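PDB 5L6G: FAD linked oxidase-like protein from Myceliophthora thermophila, which catalyses the FAD-dependent oxidation of the C1 hydroxyl of xylooligosaccharides and related sugars to lactones, reducing molecular oxygen to hydrogen peroxide. Local coordinates for residues E71-A76 with I219-R224; D187-L190 with S194-T197; W259-G264 with D403-L408; E267-R272 with K294-P299; A461-V464 with N469-R472. One frame throughout, in Å; residues are numbered along the deposited sequence.

Following the chain from its N terminus, interaction 1 opens on helix 70-83 and closes a long loop on strand 219-229. Within that loop lies interaction 2, the hairpin of strands 183-189 and 195-199; strand 183-189 pairs with strand 219-229, so the two contacts touch, their centres 7 Å apart. Interaction 3 then joins the end of helix 246-261 to the loop before strand 409-417. It encloses interaction 4, where strand 269-275 meets helix 290-304; Trp-259 CH2 lies 3.7 Å from Met-271 CE. Interaction 5 comes last, a short local closure between helices 458-466 and 470-480. No contacts cross along the chain.

Interaction 1 of 5, residues E71-A76 with I219-R224; sequences EHIQAA and IVASFR. With FAD (flavin-adenine dinucleotide), chain D.
Ile-73 of helix 70-83 packs on Ile-219 and Ala-221 of strand 219-229, a small, wholly apolar helix-on-sheet contact inside the FAD-binding PCMH-type domain. Both branches of Ile-73 take part. Its CG2, placed anti to the backbone N, approaches CG2 of Ile-219 at 3.8 Å, the two side chains meeting at a slant. The longer arm runs on with chi2 at 170°, which carries CD1 of Ile-73 to the CB of Ala-221, also at 3.8 Å. The same isoleucine touches Val-189 of the neighbouring strand 183-189, so the helix lies over two strands. A classic beta bulge interrupts the pairing of those strands: Ala-221 and Ser-222 both face Asp-187.

Between the two residues that meet Ile-73, Val-220 turns its CB away from the helix, and its backbone N and O bond adenine N1A and N6A. Val-220 N donates to FAD N1A at 3.0 Å with an N-H...N angle of 160°, while FAD N6A donates to Val-220 O at 3.0 Å, at 161°. Each bond is nearly straight, and together they match adenine's amino group and ring nitrogen. No hydrogen bond joins 71-76 to 219-224, consistent with a contact that rests on close fit and burial of methyl groups, while the strand's polar backbone at Val-220 serves the cofactor.

Interaction 2 of 5, residues D187-L190 with S194-T197; sequences DVVL and SLVT. With NAG (2-acetamido-2-deoxy-beta-D-glucopyranose), chain C.
The beta hairpin of strands 183-189 and 195-199 brings Asp-187 to Leu-190 against Ser-194 to Thr-197, with strand directions 154° apart. Val-188 and Val-196 form the hydrogen-bonded pair: Val-188 N donates to Val-196 O at 2.7 Å, and Val-196 N returns a bond to Val-188 O at 2.9 Å. Toward the turn, Leu-190 N reaches Ser-194 O at 2.8 Å with a nearly straight N-H...O angle of 173°. Asp-187 with Thr-197 and Val-189 with Leu-195 are non-hydrogen-bonded pairs, whose side chains share one face of the antiparallel sheet that also carries strand 219-229. There, CG2 of Val-189 lies alongside CD2 of Leu-195 at 3.7 Å, and both residues meet helix 70-83. Thr-197 OG1 donates to Asp-187 OD1 at 2.7 Å, arriving from above the carboxylate plane (39° out of it); the same oxygen forms a salt bridge with Arg-224.

On the face of Val-188, CG2 of Val-196 sits between its own backbone N and carbonyl carbon, 3.8 Å from the CB of Val-188. Leu-190 crosses Val-196 at about a right angle, its CD2 3.9 Å from Val-196 CG2, while Leu-190 CD1 and Ser-194 OG border an N-acetylglucosamine of an attached glycan.

Interaction 3 of 5, residues W259-G264 with D403-L408; sequences WLLNGG and DPERHL
Leu-260 and Leu-408 lie alongside each other, pointing opposite ways, and Leu-261 lies across Leu-408 at about a right angle. In the first pair CD2 of Leu-260 meets CD1 of Leu-408 at 3.7 Å. In the second, CD1 of Leu-261 lies 3.9 Å from that same CD1 of Leu-408, which is thus shared by two successive helix residues. Leu-408 extends CG anti to its backbone N (chi1 -170°), and this puts its branched end against the helix. Leu-261 CD1 also touches CG of Glu-405 at 3.8 Å; these chains too cross at roughly 90°, and the glutamate bends at chi2 (76°).

Asp-403 OD1 accepts from Glu-405 N, on the anti side, and from Arg-406 N at 2.8 Å, from above the carboxylate plane; Asp-403 N in turn donates to His-407 ND1 at 3.1 Å, close to the imidazole plane.

On the other side, helix 246-261 ends with Gly-264 N bonded to Trp-259 O and Gly-263 N to Leu-260 O. The contact thus joins a helix terminus closed by a Schellman motif, with Gly-263 at positive phi as C-prime, to a loop folded by an Asx turn at Asp-403.

Interaction 4 of 5, residues E267-R272 with K294-P299; sequences EEMNMR and KTAIQP. With XYP (beta-D-xylopyranose), chain H.
Met-269 carries the contact through its terminal methyl: CE lies 3.6 Å from CD1 of Ile-297 and 4.0 Å from CB of Ala-296. Its sulfur also approaches the isoleucine methyl, SD to Ile-297 CD1 being 3.7 Å, and the two side chains cross at about a right angle. Ile-297 reaches inward because CG1 stands anti to the backbone N (chi1 -163°). Met-271, two residues along the strand, adds a looser approach, its SD 4.5 Å from Ile-297 CD1.

Farther out, Met-269 also touches Tyr-286 of the adjacent strand 280-286 and Tyr-237 of strand 234-240, the next one over. Helix 290-304 rests on one face of the eight-stranded sheet; the axis of 294-299 lies at 49° to that of strand 269-272. The same strand supplies Arg-272 to the substrate pocket, where NH1 donates to O2 of the bound xylose at 2.8 Å, from the guanidinium edge; Gln-283 holds NE.

The chemistry divides along one strand: dispersion among methyls and sulfur joins it to the helix, while a directional, positively charged donor serves the sugar.

Interaction 5 of 5, residues A461-V464 with N469-R472; sequences AQEV and NLDR
Apolar contacts come first: Leu-470 sets both its methyls against helix 458-466. CD1 lies 3.7 Å from CB of Gln-462, and CD2 lies 3.9 Å from that same CB, so the fork of the leucine straddles the glutamine's first carbon. CD2 also meets the CG of Glu-463 at 3.9 Å. Leu-470 approaches both chains at a slant, its CG anti to the backbone N (chi1 -178°), which directs the fork at helix 458-466.

Polar groups work elsewhere. No hydrogen bond spans the two segments; the amide of Gln-462 is held at both ends, OE1 accepting from Glu-493 N and NE2 donating to Arg-458 O, which limits its rotation. Arg-472, two residues after Leu-470, forms a salt bridge with Asp-205 and a cation-pi contact with Trp-208.

The arrangement is one of two consecutive helices joined by a short connection, 458-466 and 470-480, in the berberine-like C-terminal region of this oxidase family.

Interaction 1 of 5, residues E71-A76 with I219-R224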
# COMPACT_ATOMS: atom_id res chain seq x y z
N GLU A 71 15.14 20.83 5.01
CA GLU A 71 16.54 21.20 4.80
C GLU A 71 17.49 20.02 4.98
O GLU A 71 18.44 19.86 4.22
CB GLU A 71 16.99 22.34 5.75
CG GLU A 71 16.45 23.71 5.39
CD GLU A 71 15.21 24.15 6.20
OE1 GLU A 71 14.46 23.31 6.74
OE2 GLU A 71 14.99 25.38 6.29
N HIS A 72 17.26 19.24 6.03
CA HIS A 72 18.05 18.05 6.27
C HIS A 72 17.86 17.05 5.14
O HIS A 72 18.82 16.42 4.71
CB HIS A 72 17.68 17.39 7.60
CG HIS A 72 18.10 18.19 8.78
ND1 HIS A 72 17.50 18.04 10.01
CD2 HIS A 72 19.03 19.15 8.93
CE1 HIS A 72 18.05 18.88 10.87
NE2 HIS A 72 18.98 19.57 10.24
N ILE A 73 16.62 16.93 4.65
CA ILE A 73 16.35 16.03 3.52
C ILE A 73 17.12 16.48 2.29
O ILE A 73 17.76 15.66 1.61
CB ILE A 73 14.84 15.91 3.19
CG1 ILE A 73 14.09 15.34 4.39
CG2 ILE A 73 14.65 15.01 1.97
CD1 ILE A 73 12.57 15.41 4.27
N GLN A 74 17.10 17.78 2.01
CA GLN A 74 17.81 18.30 0.84
C GLN A 74 19.28 18.02 0.94
O GLN A 74 19.90 17.60 -0.03
CB GLN A 74 17.65 19.79 0.72
CG GLN A 74 16.28 20.22 0.36
CD GLN A 74 16.18 21.72 0.41
OE1 GLN A 74 15.77 22.28 1.43
NE2 GLN A 74 16.61 22.38 -0.68
N ALA A 75 19.82 18.29 2.13
CA ALA A 75 21.24 18.15 2.36
C ALA A 75 21.67 16.69 2.24
O ALA A 75 22.75 16.41 1.69
CB ALA A 75 21.61 18.69 3.73
N ALA A 76 20.86 15.78 2.77
CA ALA A 76 21.13 14.34 2.67
C ALA A 76 21.13 13.91 1.22
O ALA A 76 22.06 13.21 0.77
CB ALA A 76 20.11 13.53 3.45
N ILE A 219 12.07 12.79 -2.79
CA ILE A 219 11.60 12.50 -1.45
C ILE A 219 10.54 13.53 -1.15
O ILE A 219 10.82 14.72 -1.14
CB ILE A 219 12.75 12.56 -0.43
CG1 ILE A 219 13.80 11.51 -0.78
CG2 ILE A 219 12.21 12.34 0.97
CD1 ILE A 219 14.92 11.40 0.22
N VAL A 220 9.32 13.08 -0.95
CA VAL A 220 8.25 13.96 -0.51
C VAL A 220 8.55 14.37 0.93
O VAL A 220 8.72 13.51 1.81
CB VAL A 220 6.89 13.27 -0.60
CG1 VAL A 220 5.80 14.14 -0.01
CG2 VAL A 220 6.57 12.96 -2.04
N ALA A 221 8.66 15.67 1.15
CA ALA A 221 9.02 16.22 2.45
C ALA A 221 7.82 16.73 3.22
O ALA A 221 7.91 16.94 4.42
CB ALA A 221 10.03 17.35 2.28
N SER A 222 6.70 16.93 2.54
CA SER A 222 5.47 17.30 3.20
C SER A 222 4.34 16.94 2.26
O SER A 222 4.48 17.11 1.04
CB SER A 222 5.43 18.79 3.51
OG SER A 222 4.26 19.10 4.26
N PHE A 223 3.26 16.40 2.84
CA PHE A 223 2.01 16.14 2.14
C PHE A 223 0.95 17.10 2.62
O PHE A 223 0.92 17.44 3.80
CB PHE A 223 1.46 14.74 2.47
CG PHE A 223 2.27 13.61 1.92
CD1 PHE A 223 3.34 13.11 2.64
CD2 PHE A 223 1.96 13.04 0.70
CE1 PHE A 223 4.08 12.06 2.14
CE2 PHE A 223 2.70 11.98 0.20
CZ PHE A 223 3.77 11.48 0.91
N ARG A 224 0.04 17.51 1.73
CA ARG A 224 -1.25 18.05 2.16
C ARG A 224 -2.31 17.11 1.69
O ARG A 224 -2.33 16.70 0.52
CB ARG A 224 -1.56 19.43 1.57
CG ARG A 224 -1.24 20.58 2.49
CD ARG A 224 0.24 20.77 2.56
NE ARG A 224 0.84 20.69 1.24
CZ ARG A 224 2.15 20.64 1.01
NH1 ARG A 224 3.02 20.72 2.03
NH2 ARG A 224 2.58 20.56 -0.25
PA FAD D . 8.65 2.30 3.35
O1A FAD D . 9.20 3.34 4.29
O2A FAD D . 9.31 0.96 3.37
O5B FAD D . 8.50 2.90 1.91
C5B FAD D . 7.97 2.17 0.80
C4B FAD D . 8.44 2.79 -0.50
O4B FAD D . 8.00 4.15 -0.56
C3B FAD D . 9.96 2.83 -0.61
O3B FAD D . 10.33 2.74 -1.97
C2B FAD D . 10.31 4.20 -0.10
O2B FAD D . 11.58 4.67 -0.54
C1B FAD D . 9.14 5.01 -0.62
N9A FAD D . 8.92 6.19 0.22
C8A FAD D . 8.71 6.25 1.53
N7A FAD D . 8.58 7.54 1.94
C5A FAD D . 8.70 8.28 0.84
C6A FAD D . 8.69 9.71 0.57
N6A FAD D . 8.47 10.54 1.61
N1A FAD D . 8.89 10.11 -0.71
C2A FAD D . 9.08 9.26 -1.72
N3A FAD D . 9.10 7.91 -1.54
C4A FAD D . 8.92 7.40 -0.28
N1 FAD D . -1.27 -1.48 1.92
C2 FAD D . -2.55 -1.20 1.52
O2 FAD D . -2.74 -0.72 0.37
N3 FAD D . -3.60 -1.41 2.36
C4 FAD D . -3.44 -1.88 3.62
O4 FAD D . -4.41 -2.08 4.41
C4X FAD D . -2.09 -2.21 4.12
N5 FAD D . -1.84 -2.69 5.37
C5X FAD D . -0.57 -2.96 5.83
C6 FAD D . -0.32 -3.43 7.13
C7 FAD D . 1.00 -3.71 7.54
C7M FAD D . 1.21 -4.23 8.94
C8 FAD D . 2.16 -3.46 6.62
C8M FAD D . 3.60 -3.68 7.06
C9 FAD D . 1.89 -2.98 5.34
C9A FAD D . 0.58 -2.74 4.90
N10 FAD D . 0.29 -2.27 3.59
C10 FAD D . -1.01 -1.98 3.15
C1' FAD D . 1.34 -2.03 2.61
C2' FAD D . 1.83 -0.61 2.63
O2' FAD D . 0.86 0.18 1.94
C3' FAD D . 3.12 -0.60 1.84
O3' FAD D . 4.08 -1.51 2.41
C4' FAD D . 3.69 0.82 1.85
O4' FAD D . 4.42 1.04 0.64
C5' FAD D . 4.54 1.01 3.08
O5' FAD D . 4.76 2.41 3.29
P FAD D . 5.91 2.82 4.30
O1P FAD D . 6.15 4.29 4.27
O2P FAD D . 5.64 2.20 5.64
O3P FAD D . 7.13 1.94 3.75

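Interaction 2 of 5, residues D187-L190 with S194-T197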
# COMPACT_ATOMS: atom_id res chain seq x y z
N ASP A 187 5.28 18.70 -1.17
CA ASP A 187 6.57 19.33 -1.36
C ASP A 187 7.60 18.23 -1.54
O ASP A 187 7.61 17.26 -0.79
CB ASP A 187 6.95 20.18 -0.16
CG ASP A 187 5.96 21.32 0.08
OD1 ASP A 187 5.29 21.77 -0.87
OD2 ASP A 187 5.85 21.72 1.24
N VAL A 188 8.45 18.37 -2.55
CA VAL A 188 9.33 17.30 -2.95
C VAL A 188 10.75 17.80 -3.07
O VAL A 188 10.99 18.88 -3.62
CB VAL A 188 8.91 16.72 -4.32
CG1 VAL A 188 9.67 15.42 -4.61
CG2 VAL A 188 7.39 16.50 -4.36
N VAL A 189 11.68 17.00 -2.54
CA VAL A 189 13.11 17.22 -2.73
C VAL A 189 13.54 16.36 -3.90
O VAL A 189 13.46 15.13 -3.84
CB VAL A 189 13.90 16.79 -1.48
CG1 VAL A 189 15.41 17.00 -1.68
CG2 VAL A 189 13.40 17.58 -0.28
N LEU A 190 14.00 16.99 -4.96
CA LEU A 190 14.46 16.28 -6.15
C LEU A 190 15.89 15.77 -6.01
O LEU A 190 16.59 16.14 -5.08
CB LEU A 190 14.35 17.19 -7.38
CG LEU A 190 12.96 17.77 -7.65
CD1 LEU A 190 13.00 18.67 -8.87
CD2 LEU A 190 11.94 16.68 -7.85
N SER A 194 16.90 20.30 -5.41
CA SER A 194 15.85 21.30 -5.64
C SER A 194 14.56 20.96 -4.91
O SER A 194 14.22 19.77 -4.74
CB SER A 194 15.53 21.45 -7.14
OG SER A 194 16.57 22.11 -7.84
N LEU A 195 13.84 22.00 -4.50
CA LEU A 195 12.52 21.86 -3.91
C LEU A 195 11.47 22.21 -4.92
O LEU A 195 11.60 23.18 -5.67
CB LEU A 195 12.35 22.80 -2.74
CG LEU A 195 13.40 22.64 -1.67
CD1 LEU A 195 13.23 23.70 -0.60
CD2 LEU A 195 13.32 21.23 -1.11
N VAL A 196 10.38 21.46 -4.91
CA VAL A 196 9.26 21.78 -5.77
C VAL A 196 8.03 21.43 -5.00
O VAL A 196 8.09 20.58 -4.13
CB VAL A 196 9.27 21.01 -7.11
CG1 VAL A 196 10.38 21.50 -8.04
CG2 VAL A 196 9.40 19.53 -6.87
N THR A 197 6.94 22.11 -5.30
CA THR A 197 5.65 21.74 -4.80
C THR A 197 4.90 21.22 -6.01
O THR A 197 4.89 21.86 -7.08
CB THR A 197 4.90 22.92 -4.16
OG1 THR A 197 5.62 23.35 -3.00
CG2 THR A 197 3.46 22.54 -3.79
C1 NAG C . 17.37 20.16 -10.73
C2 NAG C . 17.96 21.17 -11.72
C3 NAG C . 16.89 21.97 -12.44
C4 NAG C . 15.84 21.02 -12.98
C5 NAG C . 15.37 20.01 -11.93
C6 NAG C . 14.43 18.99 -12.57
C7 NAG C . 20.18 22.05 -11.35
C8 NAG C . 21.07 23.07 -10.69
N2 NAG C . 18.88 22.11 -11.10
O3 NAG C . 17.48 22.76 -13.46
O4 NAG C . 14.74 21.82 -13.35
O5 NAG C . 16.48 19.32 -11.41
O6 NAG C . 15.20 18.10 -13.35
O7 NAG C . 20.66 21.19 -12.09

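Interaction 3 of 5, residues W259-G264 with D403-L408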
# COMPACT_ATOMS: atom_id res chain seq x y z
N TRP A 259 -22.03 -10.22 -8.89
CA TRP A 259 -22.71 -9.26 -8.01
C TRP A 259 -21.95 -7.92 -7.98
O TRP A 259 -22.55 -6.87 -8.17
CB TRP A 259 -22.82 -9.84 -6.61
CG TRP A 259 -23.31 -8.94 -5.53
CD1 TRP A 259 -24.61 -8.60 -5.25
CD2 TRP A 259 -22.50 -8.28 -4.55
NE1 TRP A 259 -24.65 -7.76 -4.16
CE2 TRP A 259 -23.37 -7.54 -3.72
CE3 TRP A 259 -21.13 -8.23 -4.30
CZ2 TRP A 259 -22.91 -6.78 -2.65
CZ3 TRP A 259 -20.66 -7.47 -3.25
CH2 TRP A 259 -21.56 -6.76 -2.42
N LEU A 260 -20.64 -7.96 -7.78
CA LEU A 260 -19.86 -6.73 -7.67
C LEU A 260 -19.87 -5.98 -9.00
O LEU A 260 -20.11 -4.78 -9.07
CB LEU A 260 -18.42 -7.03 -7.25
CG LEU A 260 -17.49 -5.83 -7.02
CD1 LEU A 260 -17.99 -4.94 -5.90
CD2 LEU A 260 -16.10 -6.33 -6.72
N LEU A 261 -19.62 -6.72 -10.07
CA LEU A 261 -19.48 -6.16 -11.38
C LEU A 261 -20.79 -5.52 -11.84
O LEU A 261 -20.79 -4.53 -12.57
CB LEU A 261 -19.01 -7.26 -12.32
CG LEU A 261 -18.49 -6.98 -13.70
CD1 LEU A 261 -17.33 -6.00 -13.68
CD2 LEU A 261 -18.12 -8.32 -14.34
N ASN A 262 -21.90 -6.05 -11.36
CA ASN A 262 -23.20 -5.47 -11.65
C ASN A 262 -23.73 -4.43 -10.67
O ASN A 262 -24.90 -4.10 -10.71
CB ASN A 262 -24.22 -6.59 -11.86
CG ASN A 262 -24.04 -7.27 -13.21
OD1 ASN A 262 -24.43 -6.73 -14.24
ND2 ASN A 262 -23.38 -8.43 -13.20
N GLY A 263 -22.87 -3.88 -9.82
CA GLY A 263 -23.25 -2.76 -8.97
C GLY A 263 -23.98 -3.18 -7.71
O GLY A 263 -24.72 -2.37 -7.12
N GLY A 264 -23.75 -4.41 -7.27
CA GLY A 264 -24.41 -4.93 -6.09
C GLY A 264 -23.92 -4.30 -4.79
O GLY A 264 -24.66 -4.25 -3.80
N ASP A 403 -9.96 1.39 -13.97
CA ASP A 403 -11.10 0.93 -14.77
C ASP A 403 -12.08 0.14 -13.92
O ASP A 403 -11.73 -0.88 -13.36
CB ASP A 403 -10.62 0.08 -15.94
CG ASP A 403 -11.71 -0.16 -16.94
OD1 ASP A 403 -12.67 -0.88 -16.63
OD2 ASP A 403 -11.62 0.42 -18.04
N PRO A 404 -13.34 0.60 -13.84
CA PRO A 404 -14.29 -0.05 -12.92
C PRO A 404 -14.66 -1.50 -13.29
O PRO A 404 -15.14 -2.25 -12.42
CB PRO A 404 -15.51 0.88 -12.93
CG PRO A 404 -15.37 1.75 -14.14
CD PRO A 404 -13.93 1.73 -14.58
N GLU A 405 -14.45 -1.90 -14.55
CA GLU A 405 -14.67 -3.29 -14.94
C GLU A 405 -13.37 -4.12 -15.08
O GLU A 405 -13.32 -5.30 -14.69
CB GLU A 405 -15.52 -3.35 -16.21
CG GLU A 405 -16.99 -3.00 -15.97
CD GLU A 405 -17.24 -1.51 -15.78
OE1 GLU A 405 -16.89 -0.73 -16.68
OE2 GLU A 405 -17.83 -1.11 -14.73
N ARG A 406 -12.32 -3.52 -15.62
CA ARG A 406 -11.06 -4.23 -15.84
C ARG A 406 -10.30 -4.45 -14.52
O ARG A 406 -9.56 -5.45 -14.36
CB ARG A 406 -10.22 -3.43 -16.84
CG ARG A 406 -8.95 -4.10 -17.37
CD ARG A 406 -8.19 -3.13 -18.28
NE ARG A 406 -8.94 -2.85 -19.51
CZ ARG A 406 -9.01 -3.68 -20.56
NH1 ARG A 406 -8.38 -4.85 -20.53
NH2 ARG A 406 -9.72 -3.34 -21.64
N HIS A 407 -10.48 -3.53 -13.58
CA HIS A 407 -9.79 -3.59 -12.30
C HIS A 407 -10.83 -3.79 -11.24
O HIS A 407 -11.29 -2.85 -10.60
CB HIS A 407 -8.96 -2.33 -12.11
CG HIS A 407 -7.99 -2.14 -13.23
ND1 HIS A 407 -7.96 -1.02 -14.01
CD2 HIS A 407 -7.06 -2.99 -13.74
CE1 HIS A 407 -7.02 -1.15 -14.94
NE2 HIS A 407 -6.46 -2.33 -14.78
N LEU A 408 -11.21 -5.05 -11.09
CA LEU A 408 -12.34 -5.43 -10.26
C LEU A 408 -11.92 -5.87 -8.88
O LEU A 408 -12.63 -5.60 -7.90
CB LEU A 408 -13.06 -6.58 -10.93
CG LEU A 408 -14.40 -6.94 -10.30
CD1 LEU A 408 -15.35 -5.75 -10.29
CD2 LEU A 408 -15.01 -8.11 -11.06

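Interaction 4 of 5, residues E267-R272 with K294-P299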
# COMPACT_ATOMS: atom_id res chain seq x y z
N GLU A 267 -22.10 2.14 -2.23
CA GLU A 267 -20.97 3.00 -1.95
C GLU A 267 -20.51 2.92 -0.50
O GLU A 267 -19.31 2.95 -0.25
CB GLU A 267 -21.28 4.45 -2.32
CG GLU A 267 -21.47 4.69 -3.81
CD GLU A 267 -21.57 6.16 -4.17
OE1 GLU A 267 -21.24 7.03 -3.33
OE2 GLU A 267 -21.98 6.44 -5.32
N GLU A 268 -21.45 2.78 0.43
CA GLU A 268 -21.14 2.77 1.87
C GLU A 268 -20.45 1.49 2.34
O GLU A 268 -19.89 1.45 3.44
CB GLU A 268 -22.43 2.91 2.70
CG GLU A 268 -23.18 4.22 2.52
CD GLU A 268 -24.09 4.29 1.31
OE1 GLU A 268 -24.21 3.31 0.53
OE2 GLU A 268 -24.71 5.35 1.17
N MET A 269 -20.50 0.44 1.52
CA MET A 269 -19.96 -0.87 1.87
C MET A 269 -18.53 -1.05 1.37
O MET A 269 -18.24 -0.73 0.24
CB MET A 269 -20.83 -1.96 1.27
CG MET A 269 -20.49 -3.38 1.70
SD MET A 269 -21.67 -4.58 1.10
CE MET A 269 -23.17 -4.11 2.00
N ASN A 270 -17.68 -1.58 2.23
CA ASN A 270 -16.26 -1.77 1.95
C ASN A 270 -15.96 -3.15 2.44
O ASN A 270 -16.24 -3.46 3.61
CB ASN A 270 -15.41 -0.77 2.71
CG ASN A 270 -15.70 0.65 2.32
OD1 ASN A 270 -15.00 1.22 1.49
ND2 ASN A 270 -16.78 1.22 2.89
N MET A 271 -15.44 -4.00 1.57
CA MET A 271 -15.44 -5.44 1.86
C MET A 271 -14.32 -6.17 1.14
O MET A 271 -13.85 -5.72 0.12
CB MET A 271 -16.77 -6.06 1.48
CG MET A 271 -17.05 -7.42 2.07
SD MET A 271 -18.77 -7.92 1.95
CE MET A 271 -19.12 -7.60 0.22
N ARG A 272 -13.91 -7.30 1.72
CA ARG A 272 -12.92 -8.18 1.14
C ARG A 272 -13.20 -9.62 1.57
O ARG A 272 -13.88 -9.87 2.56
CB ARG A 272 -11.55 -7.79 1.65
CG ARG A 272 -11.31 -8.15 3.11
CD ARG A 272 -10.08 -7.42 3.65
NE ARG A 272 -9.78 -7.78 5.02
CZ ARG A 272 -8.81 -7.23 5.74
NH1 ARG A 272 -8.05 -6.28 5.23
NH2 ARG A 272 -8.61 -7.63 6.99
N LYS A 294 -27.62 -4.32 7.47
CA LYS A 294 -28.40 -5.54 7.30
C LYS A 294 -29.25 -5.46 6.04
O LYS A 294 -29.31 -6.40 5.26
CB LYS A 294 -29.29 -5.79 8.53
CG LYS A 294 -28.54 -6.21 9.79
CD LYS A 294 -29.48 -6.30 10.99
CE LYS A 294 -28.73 -6.63 12.27
NZ LYS A 294 -28.34 -8.07 12.35
N THR A 295 -29.88 -4.31 5.84
CA THR A 295 -30.70 -4.06 4.66
C THR A 295 -29.83 -4.07 3.39
O THR A 295 -30.19 -4.66 2.38
CB THR A 295 -31.44 -2.70 4.80
OG1 THR A 295 -32.29 -2.74 5.96
CG2 THR A 295 -32.28 -2.39 3.58
N ALA A 296 -28.68 -3.43 3.47
CA ALA A 296 -27.76 -3.32 2.33
C ALA A 296 -27.16 -4.66 1.91
O ALA A 296 -26.92 -4.89 0.72
CB ALA A 296 -26.66 -2.33 2.67
N ILE A 297 -26.92 -5.54 2.87
CA ILE A 297 -26.20 -6.79 2.61
C ILE A 297 -27.13 -7.95 2.27
O ILE A 297 -26.69 -8.99 1.81
CB ILE A 297 -25.30 -7.15 3.83
CG1 ILE A 297 -24.22 -8.18 3.46
CG2 ILE A 297 -26.13 -7.65 5.01
CD1 ILE A 297 -23.18 -7.68 2.50
N GLN A 298 -28.44 -7.77 2.48
CA GLN A 298 -29.36 -8.88 2.28
C GLN A 298 -29.30 -9.53 0.88
O GLN A 298 -29.28 -10.75 0.79
CB GLN A 298 -30.80 -8.48 2.65
CG GLN A 298 -31.77 -9.65 2.61
CD GLN A 298 -31.35 -10.80 3.51
OE1 GLN A 298 -30.83 -10.59 4.61
NE2 GLN A 298 -31.56 -12.03 3.03
N PRO A 299 -29.30 -8.73 -0.20
CA PRO A 299 -29.22 -9.34 -1.54
C PRO A 299 -28.01 -10.26 -1.73
O PRO A 299 -28.14 -11.34 -2.33
CB PRO A 299 -29.15 -8.13 -2.47
CG PRO A 299 -29.94 -7.10 -1.75
CD PRO A 299 -29.60 -7.29 -0.30
O1 XYP H . -4.08 -5.53 3.09
C1 XYP H . -3.49 -5.54 4.39
C2 XYP H . -4.53 -6.03 5.40
C3 XYP H . -3.90 -6.26 6.77
C4 XYP H . -2.68 -7.17 6.64
C5 XYP H . -1.71 -6.63 5.58
O2 XYP H . -5.55 -5.03 5.50
O3 XYP H . -4.87 -6.77 7.70
O4 XYP H . -1.98 -7.22 7.88
O5 XYP H . -2.36 -6.39 4.34

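Interaction 5 of 5, residues A461-V464 with N469-R472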
# COMPACT_ATOMS: atom_id res chain seq x y z
N ALA A 461 8.62 -6.01 -13.16
CA ALA A 461 8.00 -5.27 -12.06
C ALA A 461 7.40 -3.95 -12.55
O ALA A 461 6.22 -3.63 -12.27
CB ALA A 461 9.02 -5.03 -10.95
N GLN A 462 8.19 -3.19 -13.30
CA GLN A 462 7.72 -1.92 -13.86
C GLN A 462 6.46 -2.12 -14.70
O GLN A 462 5.52 -1.33 -14.62
CB GLN A 462 8.77 -1.31 -14.75
CG GLN A 462 9.94 -0.75 -14.01
CD GLN A 462 11.05 -0.45 -14.95
OE1 GLN A 462 11.05 0.58 -15.60
NE2 GLN A 462 11.96 -1.39 -15.10
N GLU A 463 6.48 -3.18 -15.50
CA GLU A 463 5.38 -3.46 -16.42
C GLU A 463 4.11 -3.81 -15.67
O GLU A 463 3.05 -3.23 -15.95
CB GLU A 463 5.75 -4.55 -17.42
CG GLU A 463 6.78 -4.02 -18.42
CD GLU A 463 7.11 -4.95 -19.57
OE1 GLU A 463 6.64 -6.11 -19.59
OE2 GLU A 463 7.87 -4.49 -20.47
N VAL A 464 4.22 -4.71 -14.70
CA VAL A 464 3.05 -5.18 -13.98
C VAL A 464 2.53 -4.18 -12.95
O VAL A 464 1.32 -4.15 -12.68
CB VAL A 464 3.26 -6.57 -13.34
CG1 VAL A 464 3.57 -7.61 -14.40
CG2 VAL A 464 4.32 -6.54 -12.24
N ASN A 469 0.73 3.09 -17.84
CA ASN A 469 1.36 4.35 -17.43
C ASN A 469 2.89 4.30 -17.36
O ASN A 469 3.54 5.33 -17.11
CB ASN A 469 0.76 4.77 -16.11
CG ASN A 469 -0.67 5.18 -16.26
OD1 ASN A 469 -1.09 5.52 -17.36
ND2 ASN A 469 -1.42 5.16 -15.18
N LEU A 470 3.46 3.13 -17.63
CA LEU A 470 4.90 2.98 -17.54
C LEU A 470 5.63 3.94 -18.46
O LEU A 470 6.60 4.58 -18.05
CB LEU A 470 5.34 1.55 -17.86
CG LEU A 470 6.85 1.29 -17.76
CD1 LEU A 470 7.37 1.69 -16.38
CD2 LEU A 470 7.14 -0.17 -18.08
N ASP A 471 5.20 4.05 -19.71
CA ASP A 471 6.00 4.82 -20.68
C ASP A 471 6.12 6.29 -20.26
O ASP A 471 7.21 6.86 -20.27
CB ASP A 471 5.46 4.67 -22.10
CG ASP A 471 5.85 3.32 -22.73
OD1 ASP A 471 6.71 2.60 -22.16
OD2 ASP A 471 5.30 2.96 -23.80
N ARG A 472 5.03 6.90 -19.84
CA ARG A 472 5.08 8.28 -19.38
C ARG A 472 5.90 8.40 -18.09
O ARG A 472 6.70 9.32 -17.93
CB ARG A 472 3.68 8.84 -19.18
CG ARG A 472 3.70 10.27 -18.71
CD ARG A 472 2.30 10.81 -18.63
NE ARG A 472 2.28 12.16 -18.08
CZ ARG A 472 1.17 12.77 -17.65
NH1 ARG A 472 0.01 12.14 -17.72
NH2 ARG A 472 1.24 13.99 -17.15